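Local coordinates for putative exported protein (Bacteroides fragilis, PDB 3FZX), which is of unknown function but binds calcium ions and probably belongs with the exported lipid-binding proteins of the LolA/LolB clan, at residues Y164-K169 and E187-N192; M106-A111 and F146-V151; N157-A162 and Y210-R215. All coordinates share one frame; numbering follows the deposited sequence.

The three contacts all reach one antiparallel sheet closed into a barrel, and strands 136-158 and 161-175 tie them together. Along the chain interaction 2 comes first; interaction 1 follows, nested inside the loop that interaction 3 closes. Interaction 1 pairs neighbouring strands 161-175 and 180-190. Interaction 2, centred about 9 Å away, joins the end of strand 99-107 to strand 136-158 beside the calcium-binding loop, and touches interaction 1 through Tyr189 and Pro109. Interaction 3, centred about 12 Å from interaction 1 and 21 Å from interaction 2, sets the 136-158/161-175 hairpin turn against strand 207-217. Interaction 1 is thus wall pairing, whereas the other two join parts not adjacent in the sheet.

Interaction 1: Y164-K169 and E187-N192; sequences YCTKVK and EWYAPN
Thr166 and Tyr189 exchange both backbone hydrogen bonds, Thr166 N to Tyr189 O and Tyr189 N to Thr166 O, each 2.9 Å. Val168 and Glu187 do the same, Val168 N reaching Glu187 O at 2.8 Å. Lys167 and Trp188 form the non-hydrogen-bonded pair between them. Their side chains run side by side: with CG anti to the backbone N (chi1 -177°) and the chain extended beyond it, Lys167 lies over one indole face, its CG 3.9 Å from the centroid of the five-membered ring of Trp188. Lysine suits this place because its methylenes CG, CD and CE all give the indole apolar CH contacts. Beside that pair, Cys165 CB packs 3.9 Å from Trp188 CB.

The other sheet face carries Thr166, Val168, Glu187 and Tyr189. Thr166 CB sits over the phenol face, 4.0 Å from the Tyr189 ring centroid, whereas Val168 CG2 meets the ring edge at CE1 of Tyr189, 3.6 Å away. Beta-branched residues favour strands and offer methyls to the aromatic ring.

Farther out, Glu154 accepts a hydrogen bond from Trp188 NE1, Pro109 O anchors Tyr189 OH, and Tyr108 OH engages the carboxylate of buried Glu187. Hydrogen-bonded and non-hydrogen-bonded antiparallel pairs alternating between strands consecutive in the chain mark a beta hairpin, here formed by strands 161-175 and 180-190 in the barrel wall.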
ATOM      1  N   TYR A 164      18.050 -16.347  13.873  1.00 31.34           N
ATOM      2  CA  TYR A 164      18.591 -16.659  12.552  1.00 30.13           C
ATOM      3  C   TYR A 164      17.845 -15.779  11.574  1.00 31.74           C
ATOM      4  O   TYR A 164      16.610 -15.808  11.524  1.00 34.59           O
ATOM      5  CB  TYR A 164      18.428 -18.154  12.209  1.00 30.54           C
ATOM      6  CG  TYR A 164      19.324 -18.592  11.069  1.00 29.56           C
ATOM      7  CD1 TYR A 164      20.702 -18.637  11.243  1.00 37.86           C
ATOM      8  CD2 TYR A 164      18.808 -18.944   9.830  1.00 34.66           C
ATOM      9  CE1 TYR A 164      21.557 -19.020  10.220  1.00 36.00           C
ATOM     10  CE2 TYR A 164      19.667 -19.352   8.778  1.00 39.14           C
ATOM     11  CZ  TYR A 164      21.042 -19.384   9.001  1.00 41.58           C
ATOM     12  OH  TYR A 164      21.930 -19.764   8.022  1.00 45.38           O
ATOM     13  N   CYS A 165      18.595 -14.969  10.831  1.00 31.99           N
ATOM     14  CA  CYS A 165      18.045 -13.940   9.969  1.00 32.38           C
ATOM     15  C   CYS A 165      18.526 -14.011   8.535  1.00 32.48           C
ATOM     16  O   CYS A 165      19.589 -14.582   8.248  1.00 30.64           O
ATOM     17  CB  CYS A 165      18.511 -12.572  10.470  1.00 32.42           C
ATOM     18  SG  CYS A 165      17.775 -12.124  11.988  1.00 36.06           S
ATOM     19  N   THR A 166      17.749 -13.376   7.661  1.00 29.31           N
ATOM     20  CA  THR A 166      18.189 -13.071   6.305  1.00 31.26           C
ATOM     21  C   THR A 166      18.728 -11.639   6.298  1.00 29.45           C
ATOM     22  O   THR A 166      18.068 -10.735   6.807  1.00 28.63           O
ATOM     23  CB  THR A 166      17.026 -13.192   5.299  1.00 31.90           C
ATOM     24  OG1 THR A 166      16.704 -14.573   5.167  1.00 34.99           O
ATOM     25  CG2 THR A 166      17.409 -12.606   3.921  1.00 29.22           C
ATOM     26  N   LYS A 167      19.927 -11.466   5.740  1.00 28.07           N
ATOM     27  CA  LYS A 167      20.585 -10.164   5.618  1.00 30.12           C
ATOM     28  C   LYS A 167      20.464  -9.654   4.199  1.00 30.75           C
ATOM     29  O   LYS A 167      20.803 -10.353   3.251  1.00 32.13           O
ATOM     30  CB  LYS A 167      22.064 -10.254   5.963  1.00 31.25           C
ATOM     31  CG  LYS A 167      22.800  -8.897   5.924  1.00 32.59           C
ATOM     32  CD  LYS A 167      24.256  -9.050   6.287  1.00 32.56           C
ATOM     33  CE  LYS A 167      25.033  -7.761   6.097  1.00 38.88           C
ATOM     34  NZ  LYS A 167      26.424  -7.891   6.709  1.00 34.01           N
ATOM     35  N   VAL A 168      19.990  -8.425   4.083  1.00 30.66           N
ATOM     36  CA  VAL A 168      19.742  -7.758   2.834  1.00 32.73           C
ATOM     37  C   VAL A 168      20.520  -6.434   2.807  1.00 35.01           C
ATOM     38  O   VAL A 168      20.728  -5.815   3.846  1.00 35.15           O
ATOM     39  CB  VAL A 168      18.218  -7.508   2.702  1.00 35.22           C
ATOM     40  CG1 VAL A 168      17.909  -6.602   1.537  1.00 33.58           C
ATOM     41  CG2 VAL A 168      17.508  -8.828   2.511  1.00 34.15           C
ATOM     42  N   LYS A 169      21.015  -6.056   1.634  1.00 35.23           N
ATOM     43  CA  LYS A 169      21.644  -4.753   1.418  1.00 35.66           C
ATOM     44  C   LYS A 169      20.725  -3.982   0.464  1.00 36.42           C
ATOM     45  O   LYS A 169      20.120  -4.578  -0.420  1.00 36.52           O
ATOM     46  CB  LYS A 169      23.037  -4.910   0.810  1.00 35.21           C
ATOM     47  CG  LYS A 169      23.772  -3.587   0.558  1.00 40.80           C
ATOM     48  CD  LYS A 169      25.215  -3.761   0.039  1.00 44.02           C
ATOM     49  CE  LYS A 169      25.846  -2.385  -0.350  1.00 49.86           C
ATOM     50  NZ  LYS A 169      27.255  -2.439  -0.910  1.00 48.86           N
ATOM     51  N   GLU A 187      19.632  -4.687   6.350  1.00 34.32           N
ATOM     52  CA  GLU A 187      18.658  -5.141   7.327  1.00 35.57           C
ATOM     53  C   GLU A 187      18.647  -6.660   7.437  1.00 33.91           C
ATOM     54  O   GLU A 187      19.054  -7.400   6.514  1.00 32.41           O
ATOM     55  CB  GLU A 187      17.262  -4.532   7.128  1.00 35.59           C
ATOM     56  CG  GLU A 187      16.546  -4.872   5.870  1.00 45.04           C
ATOM     57  CD  GLU A 187      15.205  -4.099   5.734  1.00 53.61           C
ATOM     58  OE1 GLU A 187      15.113  -2.921   6.157  1.00 60.01           O
ATOM     59  OE2 GLU A 187      14.239  -4.661   5.181  1.00 54.39           O
ATOM     60  N   TRP A 188      18.246  -7.094   8.620  1.00 29.59           N
ATOM     61  CA  TRP A 188      18.231  -8.467   8.978  1.00 30.77           C
ATOM     62  C   TRP A 188      16.802  -8.751   9.407  1.00 33.53           C
ATOM     63  O   TRP A 188      16.262  -8.005  10.243  1.00 34.14           O
ATOM     64  CB  TRP A 188      19.163  -8.718  10.141  1.00 30.68           C
ATOM     65  CG  TRP A 188      20.636  -8.708   9.845  1.00 30.80           C
ATOM     66  CD1 TRP A 188      21.425  -9.798   9.637  1.00 30.25           C
ATOM     67  CD2 TRP A 188      21.511  -7.575   9.835  1.00 34.74           C
ATOM     68  NE1 TRP A 188      22.729  -9.419   9.475  1.00 35.94           N
ATOM     69  CE2 TRP A 188      22.817  -8.061   9.608  1.00 30.17           C
ATOM     70  CE3 TRP A 188      21.319  -6.196   9.989  1.00 34.59           C
ATOM     71  CZ2 TRP A 188      23.931  -7.216   9.502  1.00 37.23           C
ATOM     72  CZ3 TRP A 188      22.425  -5.354   9.901  1.00 34.12           C
ATOM     73  CH2 TRP A 188      23.723  -5.869   9.660  1.00 32.82           C
ATOM     74  N   TYR A 189      16.190  -9.795   8.834  1.00 30.61           N
ATOM     75  CA  TYR A 189      14.819 -10.142   9.207  1.00 33.12           C
ATOM     76  C   TYR A 189      14.625 -11.627   9.451  1.00 32.84           C
ATOM     77  O   TYR A 189      15.357 -12.463   8.922  1.00 30.58           O
ATOM     78  CB  TYR A 189      13.814  -9.619   8.191  1.00 32.84           C
ATOM     79  CG  TYR A 189      13.918 -10.180   6.790  1.00 33.36           C
ATOM     80  CD1 TYR A 189      14.731  -9.565   5.824  1.00 31.35           C
ATOM     81  CD2 TYR A 189      13.164 -11.290   6.403  1.00 33.94           C
ATOM     82  CE1 TYR A 189      14.812 -10.069   4.525  1.00 38.32           C
ATOM     83  CE2 TYR A 189      13.232 -11.801   5.092  1.00 30.86           C
ATOM     84  CZ  TYR A 189      14.047 -11.184   4.165  1.00 38.25           C
ATOM     85  OH  TYR A 189      14.077 -11.642   2.880  1.00 39.58           O
ATOM     86  N   ALA A 190      13.619 -11.913  10.275  1.00 32.03           N
ATOM     87  CA  ALA A 190      13.368 -13.243  10.796  1.00 32.78           C
ATOM     88  C   ALA A 190      11.876 -13.541  10.849  1.00 33.47           C
ATOM     89  O   ALA A 190      11.051 -12.621  11.015  1.00 33.72           O
ATOM     90  CB  ALA A 190      13.961 -13.387  12.223  1.00 33.68           C
ATOM     91  N   PRO A 191      11.520 -14.834  10.726  1.00 35.30           N
ATOM     92  CA  PRO A 191      10.141 -15.298  10.852  1.00 31.31           C
ATOM     93  C   PRO A 191       9.531 -14.898  12.176  1.00 33.59           C
ATOM     94  O   PRO A 191      10.200 -14.990  13.205  1.00 34.52           O
ATOM     95  CB  PRO A 191      10.273 -16.821  10.814  1.00 34.43           C
ATOM     96  CG  PRO A 191      11.597 -17.104  10.142  1.00 34.11           C
ATOM     97  CD  PRO A 191      12.449 -15.902  10.288  1.00 34.23           C
ATOM     98  N   ASN A 192       8.267 -14.469  12.124  1.00 31.48           N
ATOM     99  CA  ASN A 192       7.448 -14.095  13.254  1.00 32.59           C
ATOM    100  C   ASN A 192       7.925 -12.832  14.013  1.00 35.13           C
ATOM    101  O   ASN A 192       7.397 -12.515  15.061  1.00 34.83           O
ATOM    102  CB  ASN A 192       7.245 -15.286  14.218  1.00 32.00           C
ATOM    103  CG  ASN A 192       6.810 -16.562  13.500  1.00 33.41           C
ATOM    104  OD1 ASN A 192       5.882 -16.558  12.697  1.00 35.39           O
ATOM    105  ND2 ASN A 192       7.482 -17.651  13.782  1.00 36.83           N
TER

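Interaction 2: M106-A111 and F146-V151; sequences MNYPDA and FDREFV
Asn107 O is gripped by two nitrogens of Arg148, NH2 at 2.8 Å and NH1 at 3.0 Å. The carbonyl oxygen lies in the guanidinium plane, so both terminal nitrogens reach it end-on. Asn107 adds a weak bond through its side chain, OD1 to Arg148 NH1 at 3.1 Å, with the amide turned nearly perpendicular to the guanidinium (86°). That amide is chiefly fixed by the loop beyond: OD1 accepts a hydrogen bond from the backbone N of Asp125 and ND2 donates to Glu123 O. Arg148 NH1 also donates to Asp125 O, so the buried guanidinium is probably stabilised in part by carbonyl oxygens.

Flat and apolar groups complete its surroundings. Arg148 NH2 stands over the centre of the Tyr108 ring, giving a cation-pi contact with CZ 4.9 Å from the ring centroid; ring and guanidinium planes are inclined by 66°. Selenomethionine Met106 approaches tip to tip, its CG lying 3.2 Å from NH1 over one guanidinium face of Arg148. Arginine suits the place: its long chain ends in a flat group that donates in plane to Asn107 O while offering a face to Met106 CG. The chain bends at chi3 (72°), turning NE out of line with the stem.

Two residues on, Phe150 CE1 rests 3.8 Å from Ala111 CB, a small side chain that lets the ring come close. Phe150 also pairs through its backbone with Gly119, a calcium ligand, and Glu149 is itself a calcium-binding residue, though no calcium is bound to it in this chain. The contact thus joins strand 136-158 of the barrel to the segment leaving strand 99-107, next to the calcium-binding loop.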
HETATM    1  N   MSE A 106       5.915  -3.712   0.701  1.00 39.87           N
HETATM    2  CA  MSE A 106       7.167  -4.227   0.193  1.00 39.46           C
HETATM    3  C   MSE A 106       7.336  -5.721   0.535  1.00 36.61           C
HETATM    4  O   MSE A 106       7.080  -6.148   1.666  1.00 33.42           O
HETATM    5  CB  MSE A 106       8.309  -3.427   0.814  1.00 40.03           C
HETATM    6  CG  MSE A 106       9.651  -3.755   0.239  1.00 47.45           C
HETATM    7 SE   MSE A 106      10.854  -2.222   0.543  0.75 45.58          SE
HETATM    8  CE  MSE A 106      11.209  -2.561   2.316  1.00 34.03           C
ATOM      9  N   ASN A 107       7.841  -6.476  -0.426  1.00 33.14           N
ATOM     10  CA  ASN A 107       7.976  -7.928  -0.308  1.00 35.58           C
ATOM     11  C   ASN A 107       9.262  -8.363   0.414  1.00 36.13           C
ATOM     12  O   ASN A 107      10.279  -7.673   0.349  1.00 38.91           O
ATOM     13  CB  ASN A 107       7.905  -8.570  -1.693  1.00 30.92           C
ATOM     14  CG  ASN A 107       9.177  -8.332  -2.499  1.00 40.23           C
ATOM     15  OD1 ASN A 107       9.646  -7.190  -2.649  1.00 45.50           O
ATOM     16  ND2 ASN A 107       9.776  -9.403  -2.959  1.00 38.63           N
ATOM     17  N   TYR A 108       9.198  -9.485   1.128  1.00 36.25           N
ATOM     18  CA  TYR A 108      10.356 -10.033   1.820  1.00 36.59           C
ATOM     19  C   TYR A 108      10.447 -11.496   1.463  1.00 38.22           C
ATOM     20  O   TYR A 108       9.694 -12.301   1.992  1.00 38.10           O
ATOM     21  CB  TYR A 108      10.252  -9.837   3.341  1.00 37.23           C
ATOM     22  CG  TYR A 108      10.522  -8.420   3.733  1.00 32.92           C
ATOM     23  CD1 TYR A 108       9.546  -7.434   3.583  1.00 35.44           C
ATOM     24  CD2 TYR A 108      11.777  -8.044   4.194  1.00 40.67           C
ATOM     25  CE1 TYR A 108       9.807  -6.110   3.901  1.00 36.21           C
ATOM     26  CE2 TYR A 108      12.051  -6.732   4.517  1.00 41.69           C
ATOM     27  CZ  TYR A 108      11.069  -5.760   4.365  1.00 42.78           C
ATOM     28  OH  TYR A 108      11.351  -4.447   4.686  1.00 44.52           O
ATOM     29  N   PRO A 109      11.357 -11.849   0.539  1.00 38.22           N
ATOM     30  CA  PRO A 109      11.484 -13.243   0.169  1.00 35.88           C
ATOM     31  C   PRO A 109      11.933 -14.148   1.299  1.00 37.23           C
ATOM     32  O   PRO A 109      12.607 -13.730   2.265  1.00 35.19           O
ATOM     33  CB  PRO A 109      12.540 -13.250  -0.931  1.00 37.65           C
ATOM     34  CG  PRO A 109      12.880 -11.867  -1.229  1.00 43.87           C
ATOM     35  CD  PRO A 109      12.298 -10.981  -0.181  1.00 40.40           C
ATOM     36  N   ASP A 110      11.558 -15.404   1.136  1.00 38.53           N
ATOM     37  CA  ASP A 110      11.835 -16.461   2.082  1.00 38.89           C
ATOM     38  C   ASP A 110      13.083 -17.206   1.615  1.00 38.84           C
ATOM     39  O   ASP A 110      12.994 -18.184   0.869  1.00 35.28           O
ATOM     40  CB  ASP A 110      10.615 -17.383   2.133  1.00 37.98           C
ATOM     41  CG  ASP A 110      10.766 -18.516   3.106  1.00 44.36           C
ATOM     42  OD1 ASP A 110      11.838 -18.640   3.752  1.00 46.19           O
ATOM     43  OD2 ASP A 110       9.776 -19.267   3.225  1.00 49.30           O
ATOM     44  N   ALA A 111      14.240 -16.711   2.037  1.00 43.83           N
ATOM     45  CA  ALA A 111      15.545 -17.322   1.735  1.00 49.32           C
ATOM     46  C   ALA A 111      15.621 -18.720   2.315  1.00 54.66           C
ATOM     47  O   ALA A 111      16.165 -19.647   1.700  1.00 56.89           O
ATOM     48  CB  ALA A 111      16.669 -16.476   2.319  1.00 48.89           C
ATOM     49  N   PHE A 146      15.729   0.934  -2.904  1.00 36.33           N
ATOM     50  CA  PHE A 146      15.882   0.265  -4.186  1.00 35.13           C
ATOM     51  C   PHE A 146      17.134  -0.582  -4.261  1.00 32.72           C
ATOM     52  O   PHE A 146      18.000  -0.508  -3.403  1.00 32.90           O
ATOM     53  CB  PHE A 146      15.820   1.279  -5.345  1.00 36.33           C
ATOM     54  CG  PHE A 146      16.841   2.384  -5.249  1.00 36.40           C
ATOM     55  CD1 PHE A 146      16.590   3.511  -4.473  1.00 41.58           C
ATOM     56  CD2 PHE A 146      18.053   2.282  -5.912  1.00 37.60           C
ATOM     57  CE1 PHE A 146      17.534   4.506  -4.360  1.00 41.04           C
ATOM     58  CE2 PHE A 146      19.009   3.273  -5.806  1.00 32.70           C
ATOM     59  CZ  PHE A 146      18.750   4.391  -5.031  1.00 37.23           C
ATOM     60  N   ASP A 147      17.181  -1.445  -5.268  1.00 31.07           N
ATOM     61  CA  ASP A 147      18.296  -2.335  -5.464  1.00 29.77           C
ATOM     62  C   ASP A 147      18.551  -3.180  -4.226  1.00 30.17           C
ATOM     63  O   ASP A 147      19.668  -3.415  -3.869  1.00 28.97           O
ATOM     64  CB  ASP A 147      19.555  -1.533  -5.842  1.00 29.20           C
ATOM     65  CG  ASP A 147      19.473  -0.938  -7.240  1.00 30.18           C
ATOM     66  OD1 ASP A 147      18.438  -1.117  -7.944  1.00 42.53           O
ATOM     67  OD2 ASP A 147      20.453  -0.281  -7.652  1.00 35.49           O
ATOM     68  N   ARG A 148      17.498  -3.652  -3.588  1.00 30.89           N
ATOM     69  CA  ARG A 148      17.647  -4.553  -2.463  1.00 31.29           C
ATOM     70  C   ARG A 148      18.220  -5.873  -3.024  1.00 33.70           C
ATOM     71  O   ARG A 148      17.883  -6.299  -4.135  1.00 32.58           O
ATOM     72  CB  ARG A 148      16.289  -4.796  -1.820  1.00 32.42           C
ATOM     73  CG  ARG A 148      15.617  -3.534  -1.339  1.00 32.19           C
ATOM     74  CD  ARG A 148      14.110  -3.686  -1.278  1.00 36.66           C
ATOM     75  NE  ARG A 148      13.738  -4.542  -0.189  1.00 39.83           N
ATOM     76  CZ  ARG A 148      12.721  -5.409  -0.157  1.00 38.88           C
ATOM     77  NH1 ARG A 148      11.878  -5.598  -1.181  1.00 31.90           N
ATOM     78  NH2 ARG A 148      12.564  -6.108   0.958  1.00 35.94           N
ATOM     79  N   GLU A 149      19.123  -6.485  -2.270  1.00 35.69           N
ATOM     80  CA  GLU A 149      19.734  -7.750  -2.639  1.00 36.38           C
ATOM     81  C   GLU A 149      20.142  -8.564  -1.413  1.00 35.61           C
ATOM     82  O   GLU A 149      20.448  -8.034  -0.345  1.00 34.68           O
ATOM     83  CB  GLU A 149      20.958  -7.540  -3.520  1.00 36.46           C
ATOM     84  CG  GLU A 149      22.124  -6.867  -2.823  1.00 43.33           C
ATOM     85  CD  GLU A 149      23.300  -6.612  -3.765  1.00 46.27           C
ATOM     86  OE1 GLU A 149      23.195  -6.841  -4.984  1.00 59.58           O
ATOM     87  OE2 GLU A 149      24.343  -6.189  -3.273  1.00 54.81           O
ATOM     88  N   PHE A 150      20.187  -9.862  -1.638  1.00 32.28           N
ATOM     89  CA  PHE A 150      20.518 -10.826  -0.641  1.00 32.78           C
ATOM     90  C   PHE A 150      22.023 -10.793  -0.369  1.00 31.64           C
ATOM     91  O   PHE A 150      22.815 -10.726  -1.300  1.00 32.53           O
ATOM     92  CB  PHE A 150      20.075 -12.223  -1.135  1.00 31.75           C
ATOM     93  CG  PHE A 150      20.436 -13.334  -0.216  1.00 32.62           C
ATOM     94  CD1 PHE A 150      19.630 -13.640   0.877  1.00 35.49           C
ATOM     95  CD2 PHE A 150      21.585 -14.088  -0.439  1.00 38.01           C
ATOM     96  CE1 PHE A 150      19.958 -14.689   1.738  1.00 32.45           C
ATOM     97  CE2 PHE A 150      21.914 -15.140   0.413  1.00 39.67           C
ATOM     98  CZ  PHE A 150      21.094 -15.433   1.511  1.00 35.80           C
ATOM     99  N   VAL A 151      22.392 -10.884   0.909  1.00 29.77           N
ATOM    100  CA  VAL A 151      23.794 -10.957   1.341  1.00 30.43           C
ATOM    101  C   VAL A 151      24.113 -12.356   1.895  1.00 31.33           C
ATOM    102  O   VAL A 151      24.975 -13.065   1.379  1.00 33.01           O
ATOM    103  CB  VAL A 151      24.104  -9.881   2.404  1.00 30.66           C
ATOM    104  CG1 VAL A 151      25.550 -10.026   2.903  1.00 30.39           C
ATOM    105  CG2 VAL A 151      23.838  -8.464   1.829  1.00 26.97           C
TER

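Interaction 3: N157-A162 and Y210-R215; sequences NTPAGA and YSVLER
A tight beta hairpin, closed by a type I turn from Thr158 to Gly161, links strands 136-158 and 161-175 of the barrel and rests its turn on strand 207-217. Pro159 and Ala160 occupy the middle of the turn and meet Val212, Leu213 and Glu214. Proline suits the first of these places, since its ring holds phi near -60°, as the second position of a type I turn needs.

Pro159 CD lies 3.7 Å from Val212 CG1 and 3.3 Å from Leu213 O, and its ring crosses the valine at about a right angle. The Glu214 chain bends at chi2 (66°), which swings CD back toward the turn; OE1 then lies 3.4 Å from Pro159 CB, a van der Waals touch. Thr158 CB packs 3.8 Å from Val212 CG1, so this one methyl touches both turn residues.

Within the turn, Thr158 N and Gly161 N each bond the other residue's carbonyl oxygen. The hydroxyl of Thr158 adds a further bond to Gly161 O, 2.9 Å from OG1, so that this oxygen accepts twice. Gly161 adopts backbone angles at which a side chain would press on the carbonyl of Ala160.

Strand 207-217 is itself fixed by neighbours: Leu213 bonds through its backbone to Val196, while Glu214 and Arg215 both face Thr20 in a classic beta bulge. Phe163 also packs on Thr158 and Leu213. Ala160, small enough for close approach, sets its CB 3.7 Å from Leu213 CG and 3.8 Å from Leu213 CD2.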
ATOM      1  N   ASN A 157      22.622 -11.433  17.302  1.00 34.85           N
ATOM      2  CA  ASN A 157      22.395 -11.410  18.750  1.00 33.30           C
ATOM      3  C   ASN A 157      21.837 -10.071  19.124  1.00 33.09           C
ATOM      4  O   ASN A 157      22.413  -9.064  18.778  1.00 33.76           O
ATOM      5  CB  ASN A 157      23.707 -11.587  19.498  1.00 34.24           C
ATOM      6  CG  ASN A 157      24.242 -12.982  19.425  1.00 33.99           C
ATOM      7  OD1 ASN A 157      23.509 -13.958  19.349  1.00 48.15           O
ATOM      8  ND2 ASN A 157      25.547 -13.085  19.478  1.00 49.88           N
ATOM      9  N   THR A 158      20.727 -10.052  19.842  1.00 31.83           N
ATOM     10  CA  THR A 158      20.090  -8.812  20.217  1.00 31.98           C
ATOM     11  C   THR A 158      19.675  -8.879  21.696  1.00 32.31           C
ATOM     12  O   THR A 158      19.738  -9.964  22.325  1.00 29.00           O
ATOM     13  CB  THR A 158      18.819  -8.542  19.369  1.00 32.74           C
ATOM     14  OG1 THR A 158      17.732  -9.310  19.891  1.00 31.80           O
ATOM     15  CG2 THR A 158      19.034  -8.869  17.899  1.00 31.60           C
ATOM     16  N   PRO A 159      19.240  -7.729  22.262  1.00 31.06           N
ATOM     17  CA  PRO A 159      18.728  -7.767  23.647  1.00 31.32           C
ATOM     18  C   PRO A 159      17.513  -8.684  23.852  1.00 31.21           C
ATOM     19  O   PRO A 159      17.325  -9.201  24.958  1.00 30.31           O
ATOM     20  CB  PRO A 159      18.407  -6.298  23.940  1.00 32.02           C
ATOM     21  CG  PRO A 159      19.439  -5.544  23.116  1.00 29.40           C
ATOM     22  CD  PRO A 159      19.552  -6.351  21.832  1.00 30.96           C
ATOM     23  N   ALA A 160      16.722  -8.896  22.801  1.00 30.73           N
ATOM     24  CA  ALA A 160      15.596  -9.843  22.849  1.00 33.18           C
ATOM     25  C   ALA A 160      16.036 -11.297  22.647  1.00 33.71           C
ATOM     26  O   ALA A 160      15.266 -12.197  22.896  1.00 39.23           O
ATOM     27  CB  ALA A 160      14.493  -9.467  21.824  1.00 29.18           C
ATOM     28  N   GLY A 161      17.257 -11.535  22.202  1.00 34.78           N
ATOM     29  CA  GLY A 161      17.763 -12.891  21.989  1.00 34.27           C
ATOM     30  C   GLY A 161      18.525 -13.016  20.673  1.00 34.37           C
ATOM     31  O   GLY A 161      18.810 -12.014  19.999  1.00 33.63           O
ATOM     32  N   ALA A 162      18.863 -14.258  20.332  1.00 33.53           N
ATOM     33  CA  ALA A 162      19.605 -14.597  19.120  1.00 33.35           C
ATOM     34  C   ALA A 162      18.613 -15.176  18.110  1.00 34.42           C
ATOM     35  O   ALA A 162      17.876 -16.125  18.417  1.00 35.01           O
ATOM     36  CB  ALA A 162      20.737 -15.602  19.423  1.00 28.25           C
ATOM     37  N   TYR A 210      21.408   3.121  13.399  1.00 30.26           N
ATOM     38  CA  TYR A 210      21.059   1.726  13.393  1.00 31.91           C
ATOM     39  C   TYR A 210      19.947   1.461  14.401  1.00 32.74           C
ATOM     40  O   TYR A 210      19.700   2.278  15.323  1.00 33.45           O
ATOM     41  CB  TYR A 210      22.282   0.860  13.652  1.00 30.87           C
ATOM     42  CG  TYR A 210      22.903   1.002  15.017  1.00 35.43           C
ATOM     43  CD1 TYR A 210      23.823   2.012  15.272  1.00 37.07           C
ATOM     44  CD2 TYR A 210      22.615   0.094  16.038  1.00 34.77           C
ATOM     45  CE1 TYR A 210      24.407   2.138  16.487  1.00 30.49           C
ATOM     46  CE2 TYR A 210      23.209   0.217  17.296  1.00 33.11           C
ATOM     47  CZ  TYR A 210      24.101   1.247  17.490  1.00 36.83           C
ATOM     48  OH  TYR A 210      24.693   1.429  18.678  1.00 32.46           O
ATOM     49  N   SER A 211      19.269   0.338  14.204  1.00 31.19           N
ATOM     50  CA  SER A 211      18.233  -0.099  15.110  1.00 32.52           C
ATOM     51  C   SER A 211      18.408  -1.586  15.404  1.00 33.80           C
ATOM     52  O   SER A 211      18.958  -2.329  14.587  1.00 32.48           O
ATOM     53  CB  SER A 211      16.856   0.213  14.519  1.00 34.97           C
ATOM     54  OG  SER A 211      16.513  -0.698  13.498  1.00 38.08           O
ATOM     55  N   VAL A 212      17.979  -2.001  16.600  1.00 34.49           N
ATOM     56  CA  VAL A 212      18.118  -3.366  17.085  1.00 34.11           C
ATOM     57  C   VAL A 212      16.853  -3.752  17.860  1.00 35.70           C
ATOM     58  O   VAL A 212      16.336  -2.983  18.675  1.00 35.09           O
ATOM     59  CB  VAL A 212      19.342  -3.516  18.045  1.00 34.96           C
ATOM     60  CG1 VAL A 212      19.580  -4.986  18.410  1.00 31.64           C
ATOM     61  CG2 VAL A 212      20.606  -2.907  17.419  1.00 32.62           C
ATOM     62  N   LEU A 213      16.353  -4.948  17.588  1.00 36.97           N
ATOM     63  CA  LEU A 213      15.248  -5.542  18.332  1.00 35.48           C
ATOM     64  C   LEU A 213      15.597  -5.527  19.813  1.00 34.97           C
ATOM     65  O   LEU A 213      16.670  -5.965  20.213  1.00 34.52           O
ATOM     66  CB  LEU A 213      15.029  -6.989  17.870  1.00 35.23           C
ATOM     67  CG  LEU A 213      13.885  -7.775  18.541  1.00 38.15           C
ATOM     68  CD1 LEU A 213      12.557  -7.139  18.282  1.00 27.46           C
ATOM     69  CD2 LEU A 213      13.950  -9.235  18.073  1.00 33.90           C
ATOM     70  N   GLU A 214      14.680  -5.011  20.618  1.00 32.70           N
ATOM     71  CA  GLU A 214      14.890  -4.830  22.039  1.00 32.08           C
ATOM     72  C   GLU A 214      14.034  -5.775  22.897  1.00 33.22           C
ATOM     73  O   GLU A 214      14.489  -6.240  23.925  1.00 32.77           O
ATOM     74  CB  GLU A 214      14.588  -3.354  22.388  1.00 31.67           C
ATOM     75  CG  GLU A 214      14.600  -2.983  23.877  1.00 31.71           C
ATOM     76  CD  GLU A 214      15.955  -3.105  24.525  1.00 35.16           C
ATOM     77  OE1 GLU A 214      16.950  -3.209  23.789  1.00 36.36           O
ATOM     78  OE2 GLU A 214      16.037  -3.039  25.771  1.00 39.50           O
ATOM     79  N   ARG A 215      12.795  -6.044  22.496  1.00 34.90           N
ATOM     80  CA  ARG A 215      11.906  -6.851  23.324  1.00 35.19           C
ATOM     81  C   ARG A 215      10.768  -7.496  22.514  1.00 35.28           C
ATOM     82  O   ARG A 215      10.230  -6.870  21.597  1.00 35.21           O
ATOM     83  CB  ARG A 215      11.306  -5.945  24.420  1.00 35.58           C
ATOM     84  CG  ARG A 215      10.501  -6.662  25.488  1.00 40.48           C
ATOM     85  CD  ARG A 215       9.740  -5.705  26.398  1.00 39.44           C
ATOM     86  NE  ARG A 215       8.869  -6.452  27.318  1.00 54.20           N
ATOM     87  CZ  ARG A 215       7.969  -5.926  28.163  1.00 60.42           C
ATOM     88  NH1 ARG A 215       7.781  -4.608  28.244  1.00 63.87           N
ATOM     89  NH2 ARG A 215       7.239  -6.733  28.937  1.00 56.52           N
TER